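Local coordinates for protein ionotropic glutamate receptor bacterial homologue (Nostoc punctiforme, PDB 2PYY) that binds L-glutamate through its ligand-binding core, probably coupling the ligand to opening of an ion channel as in other ionotropic glutamate receptors, at residues S24-D29 with P84-G89; A35-I40 with L204-E209; I69-E74 with F79-P84. All coordinates share one frame; numbering follows the deposited sequence.

Interaction 1 of 3, residues S24-D29 with P84-G89; sequences SGFSID and PIFASG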
loop_
_atom_site.group_PDB
_atom_site.type_symbol
_atom_site.label_atom_id
_atom_site.label_comp_id
_atom_site.label_asym_id
_atom_site.label_seq_id
_atom_site.Cartn_x
_atom_site.Cartn_y
_atom_site.Cartn_z
ATOM N N SER B 24 -23.779 -4.107 8.921
ATOM C CA SER B 24 -23.964 -5.028 7.808
ATOM C C SER B 24 -22.949 -4.726 6.706
ATOM O O SER B 24 -22.125 -3.814 6.836
ATOM C CB SER B 24 -25.384 -4.897 7.241
ATOM O OG SER B 24 -25.585 -5.870 6.218
ATOM N N GLY B 25 -23.027 -5.483 5.617
ATOM C CA GLY B 25 -22.109 -5.256 4.523
ATOM C C GLY B 25 -21.338 -6.505 4.176
ATOM O O GLY B 25 -21.394 -7.516 4.883
ATOM N N PHE B 26 -20.595 -6.432 3.082
ATOM C CA PHE B 26 -19.823 -7.581 2.647
ATOM C C PHE B 26 -18.815 -8.078 3.686
ATOM O O PHE B 26 -18.768 -9.264 3.989
ATOM C CB PHE B 26 -19.097 -7.264 1.345
ATOM C CG PHE B 26 -18.190 -8.361 0.885
ATOM C CD1 PHE B 26 -18.698 -9.470 0.212
ATOM C CD2 PHE B 26 -16.820 -8.272 1.107
ATOM C CE1 PHE B 26 -17.839 -10.476 -0.240
ATOM C CE2 PHE B 26 -15.954 -9.260 0.664
ATOM C CZ PHE B 26 -16.464 -10.369 -0.015
ATOM N N SER B 27 -17.999 -7.183 4.234
ATOM C CA SER B 27 -17.021 -7.634 5.218
ATOM C C SER B 27 -17.668 -8.136 6.496
ATOM O O SER B 27 -17.174 -9.089 7.106
ATOM C CB SER B 27 -16.023 -6.533 5.553
ATOM O OG SER B 27 -15.392 -6.072 4.366
ATOM N N ILE B 28 -18.748 -7.484 6.919
ATOM C CA ILE B 28 -19.467 -7.929 8.108
ATOM C C ILE B 28 -19.934 -9.386 7.889
ATOM O O ILE B 28 -19.750 -10.246 8.754
ATOM C CB ILE B 28 -20.703 -6.998 8.407
ATOM C CG1 ILE B 28 -20.215 -5.587 8.754
ATOM C CG2 ILE B 28 -21.495 -7.515 9.619
ATOM C CD1 ILE B 28 -19.247 -5.548 9.936
ATOM N N ASP B 29 -20.530 -9.672 6.732
ATOM C CA ASP B 29 -20.995 -11.044 6.447
ATOM C C ASP B 29 -19.850 -12.041 6.298
ATOM O O ASP B 29 -19.930 -13.182 6.759
ATOM C CB ASP B 29 -21.844 -11.096 5.168
ATOM C CG ASP B 29 -23.159 -10.354 5.314
ATOM O OD1 ASP B 29 -23.574 -10.104 6.465
ATOM O OD2 ASP B 29 -23.779 -10.037 4.283
ATOM N N PRO B 84 -5.881 -12.313 0.922
ATOM C CA PRO B 84 -6.785 -11.246 0.478
ATOM C C PRO B 84 -8.255 -11.670 0.527
ATOM O O PRO B 84 -8.586 -12.817 0.218
ATOM C CB PRO B 84 -6.307 -10.952 -0.948
ATOM C CG PRO B 84 -5.612 -12.227 -1.366
ATOM C CD PRO B 84 -4.886 -12.638 -0.111
ATOM N N ILE B 85 -9.135 -10.756 0.930
ATOM C CA ILE B 85 -10.562 -11.082 0.993
ATOM C C ILE B 85 -11.313 -10.406 -0.137
ATOM O O ILE B 85 -12.507 -10.647 -0.324
ATOM C CB ILE B 85 -11.235 -10.592 2.291
ATOM C CG1 ILE B 85 -11.056 -9.069 2.403
ATOM C CG2 ILE B 85 -10.680 -11.342 3.475
ATOM C CD1 ILE B 85 -11.742 -8.440 3.572
ATOM N N PHE B 86 -10.614 -9.549 -0.873
ATOM C CA PHE B 86 -11.231 -8.791 -1.957
ATOM C C PHE B 86 -10.182 -8.134 -2.855
ATOM O O PHE B 86 -9.095 -7.784 -2.395
ATOM C CB PHE B 86 -12.114 -7.695 -1.351
ATOM C CG PHE B 86 -13.153 -7.154 -2.291
ATOM C CD1 PHE B 86 -14.428 -7.714 -2.337
ATOM C CD2 PHE B 86 -12.870 -6.075 -3.116
ATOM C CE1 PHE B 86 -15.413 -7.197 -3.191
ATOM C CE2 PHE B 86 -13.840 -5.548 -3.975
ATOM C CZ PHE B 86 -15.117 -6.113 -4.009
ATOM N N ALA B 87 -10.514 -7.961 -4.131
ATOM C CA ALA B 87 -9.628 -7.311 -5.096
ATOM C C ALA B 87 -10.210 -5.922 -5.340
ATOM O O ALA B 87 -11.348 -5.788 -5.799
ATOM C CB ALA B 87 -9.594 -8.109 -6.411
ATOM N N SER B 88 -9.439 -4.885 -5.033
ATOM C CA SER B 88 -9.911 -3.501 -5.193
ATOM C C SER B 88 -8.816 -2.587 -5.761
ATOM O O SER B 88 -7.828 -3.067 -6.302
ATOM C CB SER B 88 -10.381 -2.968 -3.833
ATOM O OG SER B 88 -10.924 -1.663 -3.926
ATOM N N GLY B 89 -9.005 -1.276 -5.646
ATOM C CA GLY B 89 -8.003 -0.355 -6.145
ATOM C C GLY B 89 -8.470 1.085 -6.126
ATOM O O GLY B 89 -9.652 1.362 -5.926
#
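Phe26, in the first turn of helix 26-38, packs on Ile85 and Phe86, by strand 86-94. The two phenyl rings form an offset edge-to-face pair: the edge of Phe86 is turned to the face of Phe26, with centroids 5.5 Å apart and planes 69° to each other. The nearest atoms are Phe26 CE2 and Phe86 CD1, at 3.7 Å. Phe26 reaches across because its CG lies anti to the backbone N (chi1 175°), which carries the ring out from the start of the helix. Its rim also meets a carbonyl, Ile85 O, which sits in the ring plane 3.8 Å from Phe26 CE2 and accepts a hydrogen bond from Tyr213. Both parts belong to a core of the family 3 solute-binding type, in which strand 86-94 pairs with strand 175-190. Ile85 and Phe86 form a classic beta bulge opposite Tyr186, and both bond to its backbone; the bulge turns the Ile85 carbonyl to the edge of the Phe26 ring and the Phe86 ring to its face. Ser27 makes a thinner contact, its OG 4.4 Å from Ile85 CD1, while the hydroxyl is hydrogen-bonded to Ala67 O. Gly25 occupies the N-cap position, and Asp29 N bonds to Gly25 O at 3.0 Å to close the first turn. Leu216 and Trp220 of helix 212-220 also pack on Phe26, and Phe15 meets Phe86 edge-to-face.

Interaction 2 of 3, residues A35-I40 with L204-E209; sequences ATQIGI and LLNLKE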
loop_
_atom_site.group_PDB
_atom_site.type_symbol
_atom_site.label_atom_id
_atom_site.label_comp_id
_atom_site.label_asym_id
_atom_site.label_seq_id
_atom_site.Cartn_x
_atom_site.Cartn_y
_atom_site.Cartn_z
ATOM N N ALA B 35 -15.843 -16.583 11.273
ATOM C CA ALA B 35 -15.896 -16.774 12.718
ATOM C C ALA B 35 -16.793 -17.940 13.113
ATOM O O ALA B 35 -16.450 -18.731 13.986
ATOM C CB ALA B 35 -16.378 -15.501 13.388
ATOM N N THR B 36 -17.950 -18.039 12.480
ATOM C CA THR B 36 -18.864 -19.120 12.800
ATOM C C THR B 36 -18.223 -20.460 12.429
ATOM O O THR B 36 -18.329 -21.437 13.171
ATOM C CB THR B 36 -20.200 -18.928 12.086
ATOM O OG1 THR B 36 -19.961 -18.678 10.706
ATOM C CG2 THR B 36 -20.951 -17.743 12.672
ATOM N N GLN B 37 -17.516 -20.494 11.306
ATOM C CA GLN B 37 -16.876 -21.724 10.871
ATOM C C GLN B 37 -15.701 -22.143 11.759
ATOM O O GLN B 37 -15.419 -23.332 11.887
ATOM C CB GLN B 37 -16.391 -21.580 9.440
ATOM C CG GLN B 37 -16.038 -22.900 8.821
ATOM C CD GLN B 37 -15.155 -22.739 7.618
ATOM O OE1 GLN B 37 -15.436 -21.921 6.740
ATOM N NE2 GLN B 37 -14.076 -23.520 7.560
ATOM N N ILE B 38 -15.011 -21.170 12.354
ATOM C CA ILE B 38 -13.865 -21.437 13.233
ATOM C C ILE B 38 -14.312 -21.774 14.660
ATOM O O ILE B 38 -13.567 -22.389 15.423
ATOM C CB ILE B 38 -12.908 -20.205 13.296
ATOM C CG1 ILE B 38 -12.284 -19.951 11.921
ATOM C CG2 ILE B 38 -11.803 -20.438 14.319
ATOM C CD1 ILE B 38 -11.490 -18.658 11.831
ATOM N N GLY B 39 -15.525 -21.365 15.021
ATOM C CA GLY B 39 -16.027 -21.637 16.354
ATOM C C GLY B 39 -15.696 -20.482 17.269
ATOM O O GLY B 39 -15.743 -20.589 18.491
ATOM N N ILE B 40 -15.357 -19.355 16.664
ATOM C CA ILE B 40 -15.016 -18.179 17.430
ATOM C C ILE B 40 -16.194 -17.204 17.493
ATOM O O ILE B 40 -16.957 -17.061 16.537
ATOM C CB ILE B 40 -13.738 -17.516 16.830
ATOM C CG1 ILE B 40 -13.615 -16.068 17.282
ATOM C CG2 ILE B 40 -13.761 -17.621 15.316
ATOM C CD1 ILE B 40 -14.384 -15.085 16.441
ATOM N N LEU B 204 -11.463 -19.005 5.244
ATOM C CA LEU B 204 -11.723 -18.269 4.004
ATOM C C LEU B 204 -11.607 -19.173 2.777
ATOM O O LEU B 204 -12.432 -19.110 1.860
ATOM C CB LEU B 204 -10.733 -17.109 3.857
ATOM C CG LEU B 204 -10.931 -16.182 2.654
ATOM C CD1 LEU B 204 -12.271 -15.474 2.775
ATOM C CD2 LEU B 204 -9.801 -15.143 2.592
ATOM N N LEU B 205 -10.563 -19.993 2.753
ATOM C CA LEU B 205 -10.351 -20.909 1.637
ATOM C C LEU B 205 -11.550 -21.859 1.509
ATOM O O LEU B 205 -12.057 -22.063 0.414
ATOM C CB LEU B 205 -9.036 -21.698 1.825
ATOM C CG LEU B 205 -7.745 -20.868 1.712
ATOM C CD1 LEU B 205 -6.545 -21.699 2.121
ATOM C CD2 LEU B 205 -7.600 -20.353 0.282
ATOM N N ASN B 206 -12.019 -22.427 2.618
ATOM C CA ASN B 206 -13.166 -23.326 2.527
ATOM C C ASN B 206 -14.411 -22.578 2.069
ATOM O O ASN B 206 -15.196 -23.105 1.282
ATOM C CB ASN B 206 -13.434 -24.021 3.859
ATOM C CG ASN B 206 -12.358 -25.040 4.206
ATOM O OD1 ASN B 206 -11.811 -25.712 3.318
ATOM N ND2 ASN B 206 -12.057 -25.171 5.492
ATOM N N LEU B 207 -14.582 -21.348 2.553
ATOM C CA LEU B 207 -15.726 -20.530 2.170
ATOM C C LEU B 207 -15.719 -20.284 0.663
ATOM O O LEU B 207 -16.771 -20.214 0.030
ATOM C CB LEU B 207 -15.710 -19.189 2.920
ATOM C CG LEU B 207 -16.070 -19.217 4.408
ATOM C CD1 LEU B 207 -16.016 -17.802 4.980
ATOM C CD2 LEU B 207 -17.480 -19.794 4.581
ATOM N N LYS B 208 -14.535 -20.148 0.081
ATOM C CA LYS B 208 -14.438 -19.935 -1.352
ATOM C C LYS B 208 -14.724 -21.247 -2.080
ATOM O O LYS B 208 -15.439 -21.259 -3.076
ATOM C CB LYS B 208 -13.044 -19.435 -1.725
ATOM C CG LYS B 208 -12.769 -17.975 -1.350
ATOM C CD LYS B 208 -11.279 -17.695 -1.373
ATOM C CE LYS B 208 -10.973 -16.219 -1.211
ATOM N NZ LYS B 208 -11.361 -15.422 -2.412
ATOM N N GLU B 209 -14.165 -22.345 -1.580
ATOM C CA GLU B 209 -14.360 -23.649 -2.196
ATOM C C GLU B 209 -15.808 -24.172 -2.170
ATOM O O GLU B 209 -16.238 -24.820 -3.122
ATOM C CB GLU B 209 -13.397 -24.668 -1.565
ATOM C CG GLU B 209 -11.939 -24.481 -2.009
ATOM C CD GLU B 209 -10.917 -25.170 -1.102
ATOM O OE1 GLU B 209 -11.216 -26.268 -0.581
ATOM O OE2 GLU B 209 -9.800 -24.621 -0.921
#
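Gln37, near the C-terminal end of helix 26-38, reaches over to Asn206 and Leu207 on helix 197-209, and its chain is the one to follow. CB points toward the other helix but is still 5.3 Å from Leu207 CD2. CG lies anti to the backbone N (chi1 -166°), and the chain stays extended beyond it, so the chain spans the gap and CD comes within 4.3 Å of Asn206 CB. The two ends of its amide then part ways. The atom modelled as Gln37 OE1 lies 3.6 Å from Leu207 CG, against the branch of that leucine, which runs past the glutamine in the opposite direction. The atom modelled as Gln37 NE2 lies 3.3 Å from the one modelled as Asn206 ND2. Oxygen and nitrogen of both amides are probably interchanged as modelled, so their identities here are doubtful. The two side chains cross at about a right angle, with their amide planes 35° apart. Just beyond Gln37 the helix ends in a Schellman motif: Gly39, with positive phi, is the C-prime residue, Ile40 N bonds to Ala35 O and Gly39 N, weakly, to Thr36 O; Gly39 N makes an additional bond to Ala35 O. Helix 26-38 is the crossover helix of a beta-alpha-beta unit, between parallel strands 5-10 and 42-47. Deeper in the same helix pair Leu207 packs on Ser33 and Ile34, while Asn206 also touches Ala73 of the second subunit. Chemically this is an uncharged edge, the amide of an exposed glutamine beside another amide: with one of them turned back the close approach could be a hydrogen bond, which the model leaves undecided, while Leu207 sets an apolar branch against a polar end.

Interaction 3 of 3, residues I69-E74 with F79-P84; sequences ISITAE and FDFSLP. With GLU (glutamic acid), chain E.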
loop_
_atom_site.group_PDB
_atom_site.type_symbol
_atom_site.label_atom_id
_atom_site.label_comp_id
_atom_site.label_asym_id
_atom_site.label_seq_id
_atom_site.Cartn_x
_atom_site.Cartn_y
_atom_site.Cartn_z
ATOM N N ILE B 69 -9.631 -2.713 4.342
ATOM C CA ILE B 69 -8.228 -2.506 4.665
ATOM C C ILE B 69 -7.200 -2.967 3.627
ATOM O O ILE B 69 -6.924 -4.157 3.499
ATOM C CB ILE B 69 -7.890 -3.195 6.023
ATOM C CG1 ILE B 69 -8.956 -2.834 7.063
ATOM C CG2 ILE B 69 -6.496 -2.747 6.509
ATOM C CD1 ILE B 69 -8.731 -3.428 8.447
ATOM N N SER B 70 -6.625 -2.023 2.894
ATOM C CA SER B 70 -5.634 -2.349 1.878
ATOM C C SER B 70 -4.372 -2.950 2.478
ATOM O O SER B 70 -3.859 -2.474 3.490
ATOM C CB SER B 70 -5.261 -1.089 1.103
ATOM O OG SER B 70 -6.393 -0.573 0.440
ATOM N N ILE B 71 -3.882 -4.002 1.838
ATOM C CA ILE B 71 -2.657 -4.663 2.244
ATOM C C ILE B 71 -1.530 -3.898 1.534
ATOM O O ILE B 71 -1.531 -3.760 0.304
ATOM C CB ILE B 71 -2.657 -6.136 1.769
ATOM C CG1 ILE B 71 -3.840 -6.875 2.420
ATOM C CG2 ILE B 71 -1.319 -6.821 2.118
ATOM C CD1 ILE B 71 -3.973 -8.309 1.998
ATOM N N THR B 72 -0.574 -3.387 2.301
ATOM C CA THR B 72 0.533 -2.645 1.715
ATOM C C THR B 72 1.842 -3.077 2.327
ATOM O O THR B 72 1.869 -3.731 3.369
ATOM C CB THR B 72 0.402 -1.130 1.951
ATOM O OG1 THR B 72 0.477 -0.860 3.351
ATOM C CG2 THR B 72 -0.922 -0.615 1.415
ATOM N N ALA B 73 2.935 -2.691 1.683
ATOM C CA ALA B 73 4.259 -3.040 2.173
ATOM C C ALA B 73 4.518 -2.450 3.553
ATOM O O ALA B 73 5.056 -3.119 4.440
ATOM C CB ALA B 73 5.328 -2.549 1.190
ATOM N N GLU B 74 4.130 -1.194 3.730
ATOM C CA GLU B 74 4.338 -0.490 4.993
ATOM C C GLU B 74 3.585 -1.121 6.161
ATOM O O GLU B 74 4.112 -1.249 7.270
ATOM C CB GLU B 74 3.906 0.966 4.838
ATOM C CG GLU B 74 3.875 1.744 6.131
ATOM C CD GLU B 74 3.262 3.105 5.935
ATOM O OE1 GLU B 74 2.137 3.178 5.378
ATOM O OE2 GLU B 74 3.901 4.106 6.329
ATOM N N PHE B 79 2.684 -5.347 10.759
ATOM C CA PHE B 79 1.488 -6.128 11.040
ATOM C C PHE B 79 1.359 -7.319 10.099
ATOM O O PHE B 79 2.092 -7.427 9.122
ATOM C CB PHE B 79 0.252 -5.222 10.956
ATOM C CG PHE B 79 0.322 -4.026 11.871
ATOM C CD1 PHE B 79 0.943 -2.848 11.457
ATOM C CD2 PHE B 79 -0.157 -4.109 13.177
ATOM C CE1 PHE B 79 1.093 -1.773 12.333
ATOM C CE2 PHE B 79 -0.013 -3.044 14.060
ATOM C CZ PHE B 79 0.617 -1.873 13.636
ATOM N N ASP B 80 0.447 -8.226 10.422
ATOM C CA ASP B 80 0.238 -9.415 9.610
ATOM C C ASP B 80 -1.118 -9.320 8.901
ATOM O O ASP B 80 -2.025 -8.631 9.368
ATOM C CB ASP B 80 0.277 -10.666 10.492
ATOM C CG ASP B 80 1.259 -11.707 9.987
ATOM O OD1 ASP B 80 1.631 -11.637 8.797
ATOM O OD2 ASP B 80 1.638 -12.605 10.771
ATOM N N PHE B 81 -1.241 -10.015 7.777
ATOM C CA PHE B 81 -2.472 -10.024 7.010
ATOM C C PHE B 81 -2.883 -11.447 6.652
ATOM O O PHE B 81 -2.036 -12.321 6.493
ATOM C CB PHE B 81 -2.310 -9.239 5.704
ATOM C CG PHE B 81 -2.476 -7.754 5.852
ATOM C CD1 PHE B 81 -1.369 -6.922 5.923
ATOM C CD2 PHE B 81 -3.742 -7.190 5.926
ATOM C CE1 PHE B 81 -1.518 -5.539 6.067
ATOM C CE2 PHE B 81 -3.906 -5.810 6.069
ATOM C CZ PHE B 81 -2.791 -4.987 6.141
ATOM N N SER B 82 -4.187 -11.670 6.547
ATOM C CA SER B 82 -4.694 -12.963 6.146
ATOM C C SER B 82 -4.566 -12.905 4.632
ATOM O O SER B 82 -4.044 -11.926 4.080
ATOM C CB SER B 82 -6.170 -13.076 6.450
ATOM O OG SER B 82 -6.893 -12.218 5.581
ATOM N N LEU B 83 -5.053 -13.944 3.970
ATOM C CA LEU B 83 -5.067 -13.978 2.519
ATOM C C LEU B 83 -6.031 -12.873 2.123
ATOM O O LEU B 83 -6.910 -12.518 2.893
ATOM C CB LEU B 83 -5.626 -15.317 2.046
ATOM C CG LEU B 83 -4.667 -16.478 2.259
ATOM C CD1 LEU B 83 -5.378 -17.831 2.073
ATOM C CD2 LEU B 83 -3.521 -16.320 1.290
ATOM N N PRO B 84 -5.881 -12.313 0.922
ATOM C CA PRO B 84 -6.785 -11.246 0.478
ATOM C C PRO B 84 -8.255 -11.670 0.527
ATOM O O PRO B 84 -8.586 -12.817 0.218
ATOM C CB PRO B 84 -6.307 -10.952 -0.948
ATOM C CG PRO B 84 -5.612 -12.227 -1.366
ATOM C CD PRO B 84 -4.886 -12.638 -0.111
HETATM N N GLU E . -8.638 0.797 1.491
HETATM C CA GLU E . -8.277 2.066 2.188
HETATM C C GLU E . -7.076 1.834 3.099
HETATM O O GLU E . -6.887 0.676 3.527
HETATM C CB GLU E . -9.457 2.562 3.026
HETATM C CG GLU E . -9.228 3.921 3.680
HETATM C CD GLU E . -10.351 4.319 4.630
HETATM O OE1 GLU E . -10.382 5.492 5.055
HETATM O OE2 GLU E . -11.196 3.455 4.951
HETATM O OXT GLU E . -6.342 2.804 3.379
#
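Ile71 lies over one face of the Phe81 ring, and here the contact is tight. Its CG1 makes a CH-pi contact 3.8 Å from the ring centroid and 22° off the normal, displaced toward the rim, where CG1 comes within 3.5 Å of Phe81 CD2. The other branch shares the face, Ile71 CG2 standing 3.8 Å from Phe81 CD1. Phe81 CG is anti to its own carbonyl carbon (chi1 -82°), which swings the ring beneath the 69-74 backbone; Ile69 CG2 meets the ring edge 4.0 Å from Phe81 CE2, and Ser70 O approaches CZ obliquely. A leucine in place of Phe81 would probably leave Ile71 without its flat partner and open a gap beside Ile69 and the Ser70 carbonyl. The fit is looser toward Pro84, where Ile71 CD1 comes no nearer than 4.3 Å to Pro84 CA. Leu205 of the second subunit packs on Ile71, and Asp80 forms salt bridges to Lys198 and Arg197 of that subunit. Ser70, whose CB points away from the 79-84 segment, belongs to the bound glutamate instead. Ser70 N donates a nearly straight 2.8 Å hydrogen bond to the ligand O (164°), and the ligand N donates to Ser70 OG, also at 2.8 Å. Arg75 hydrogen-bonds both Ser70 O and the ligand. Ile69, too, lines the pocket, so one short segment serves both ligand and Phe81. Thr72 is the N-cap of helix 73-78, its OG1 accepting from Arg75 N. Strand 175-190 runs alongside both segments, pairing with Ile69, Ile71, Asp80 and Ser82 through its backbone and touching Phe81 with Ile189; helix 50-58 packs on Ile69 and Phe79, and helix 197-209 on Ser82 and Leu83.

How the interactions relate
Centres of interactions 1 and 3 are about 13 Å apart, 1 and 2 about 15 Å, and 2 and 3 about 19 Å. Helix 26-38 serves interactions 1 and 2, with its first turn in one and its last in the other. Interactions 1 and 3 share Pro84 and reach the same mixed sheet. Along the chain interaction 3 is nested inside the loops closed by both others, while 1 and 2 cross. Leu204 packs on Pro84 and Ile85, tying helix 197-209 to the run between strands 80-81 and 86-94. Interaction 3 both holds pocket residues and touches the second subunit, which interactions 1 and 2 also reach, so glutamate pocket and subunit interface lie near each other.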